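Local coordinates for protein transcriptional regulator, LacI family (Arthrobacter sp., PDB 4RKQ) that probably binds a small effector, likely a sugar, through its periplasmic-binding-protein-like region and so regulates transcription as a member of the LacI family, at residues Gly157-Glu161 with Leu162-Trp166. Sequence-based numbering, arbitrary orientation.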
loop_
_atom_site.group_PDB
_atom_site.type_symbol
_atom_site.label_atom_id
_atom_site.label_comp_id
_atom_site.label_asym_id
_atom_site.label_seq_id
_atom_site.Cartn_x
_atom_site.Cartn_y
_atom_site.Cartn_z
ATOM N N GLY A 157 7.991 -25.318 15.165
ATOM C CA GLY A 157 9.229 -25.981 15.493
ATOM C C GLY A 157 9.931 -25.386 16.691
ATOM O O GLY A 157 10.321 -26.117 17.589
ATOM N N ARG A 158 10.092 -24.063 16.723
ATOM C CA ARG A 158 10.802 -23.445 17.812
ATOM C C ARG A 158 10.038 -23.581 19.126
ATOM O O ARG A 158 10.626 -23.868 20.176
ATOM C CB ARG A 158 11.108 -21.983 17.516
ATOM C CG ARG A 158 11.880 -21.245 18.593
ATOM C CD ARG A 158 13.196 -21.925 18.890
ATOM N NE ARG A 158 14.046 -21.113 19.762
ATOM C CZ ARG A 158 15.263 -21.460 20.174
ATOM N NH1 ARG A 158 15.784 -22.620 19.805
ATOM N NH2 ARG A 158 15.960 -20.645 20.957
ATOM N N LEU A 159 8.733 -23.339 19.079
ATOM C CA LEU A 159 7.933 -23.435 20.281
ATOM C C LEU A 159 7.860 -24.900 20.785
ATOM O O LEU A 159 7.874 -25.123 21.987
ATOM C CB LEU A 159 6.531 -22.901 20.035
ATOM C CG LEU A 159 6.398 -21.382 19.871
ATOM C CD1 LEU A 159 5.041 -21.040 19.289
ATOM C CD2 LEU A 159 6.602 -20.664 21.195
ATOM N N ASP A 160 7.732 -25.873 19.881
ATOM C CA ASP A 160 7.770 -27.294 20.262
ATOM C C ASP A 160 9.134 -27.638 20.904
ATOM O O ASP A 160 9.210 -28.236 21.973
ATOM C CB ASP A 160 7.492 -28.183 19.050
ATOM C CG ASP A 160 6.019 -28.270 18.699
ATOM O OD1 ASP A 160 5.163 -27.904 19.535
ATOM O OD2 ASP A 160 5.699 -28.728 17.579
ATOM N N GLU A 161 10.209 -27.222 20.259
ATOM C CA GLU A 161 11.557 -27.399 20.791
ATOM C C GLU A 161 11.725 -26.844 22.201
ATOM O O GLU A 161 12.464 -27.399 22.992
ATOM C CB GLU A 161 12.552 -26.723 19.859
ATOM C CG GLU A 161 13.953 -26.502 20.398
ATOM C CD GLU A 161 14.959 -26.286 19.284
ATOM O OE1 GLU A 161 14.653 -25.547 18.315
ATOM O OE2 GLU A 161 16.057 -26.870 19.378
ATOM N N LEU A 162 11.072 -25.733 22.510
ATOM C CA LEU A 162 11.240 -25.111 23.813
ATOM C C LEU A 162 10.249 -25.650 24.864
ATOM O O LEU A 162 10.216 -25.151 25.991
ATOM C CB LEU A 162 11.118 -23.587 23.691
ATOM C CG LEU A 162 12.255 -22.836 22.990
ATOM C CD1 LEU A 162 11.963 -21.342 22.967
ATOM C CD2 LEU A 162 13.589 -23.101 23.666
ATOM N N GLY A 163 9.437 -26.644 24.497
ATOM C CA GLY A 163 8.372 -27.136 25.380
ATOM C C GLY A 163 7.299 -26.111 25.718
ATOM O O GLY A 163 6.588 -26.245 26.705
ATOM N N ALA A 164 7.143 -25.078 24.905
ATOM C CA ALA A 164 6.114 -24.111 25.195
ATOM C C ALA A 164 4.742 -24.757 25.050
ATOM O O ALA A 164 4.550 -25.712 24.297
ATOM C CB ALA A 164 6.243 -22.892 24.310
ATOM N N SER A 165 3.796 -24.226 25.812
ATOM C CA SER A 165 2.398 -24.558 25.673
ATOM C C SER A 165 1.873 -23.444 24.794
ATOM O O SER A 165 1.863 -22.262 25.194
ATOM C CB SER A 165 1.709 -24.560 27.035
ATOM O OG SER A 165 0.351 -24.914 26.909
ATOM N N TRP A 166 1.498 -23.803 23.572
ATOM C CA TRP A 166 1.150 -22.779 22.566
ATOM C C TRP A 166 -0.016 -23.257 21.740
ATOM O O TRP A 166 -0.286 -24.432 21.722
ATOM C CB TRP A 166 2.368 -22.458 21.681
ATOM C CG TRP A 166 2.772 -23.572 20.761
ATOM C CD1 TRP A 166 3.499 -24.678 21.074
ATOM C CD2 TRP A 166 2.472 -23.663 19.372
ATOM N NE1 TRP A 166 3.661 -25.469 19.967
ATOM C CE2 TRP A 166 3.039 -24.861 18.903
ATOM C CE3 TRP A 166 1.771 -22.844 18.475
ATOM C CZ2 TRP A 166 2.937 -25.266 17.578
ATOM C CZ3 TRP A 166 1.670 -23.256 17.148
ATOM C CH2 TRP A 166 2.246 -24.460 16.717
#
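Leu159 lies over one face of the Trp166 indole: its CB stands 3.8 Å from the centroid of the five-membered ring, 14° off the ring normal, a CH-pi contact, while CD1 is offset toward the rim. At the edge, Trp166 NE1 donates to Asp160 OD1 at 2.9 Å, almost straight (169°); Ala164 O also lies in the ring plane at its edge. The carboxylate is met from above its own plane, although the oxygen stays in the plane of the indole. Tryptophan thus serves both partners, a flat face for the leucine and an N-H for the acid. With chi1 at 69°, CG sits between the backbone N and carbonyl carbon, which folds the ring back onto the helix. Replacing the indole with an alanine here is likely to take this donor from Asp160 OD1 and to uncover one flank of Leu159.

The other flat group, the Arg158 guanidinium, has Leu162 CD2 over one face and Glu161 OE1 at its edge, in plane, where it takes a long, weak hydrogen bond from Arg158 NH1 (3.5 Å) as part of a salt bridge. Between these side chains the helix closes in a Schellman motif: Gly163 N reaches Asp160 O (3.0 Å) and Ala164 N reaches Leu159 O (3.0 Å), and the positive phi of Gly163 favours glycine. The turn ends helix 150-161 and leads into strand 166-171, an outermost strand of the chain's sheet, while Arg158, Leu159 and Leu162 pack against Val120 of helix 112-125.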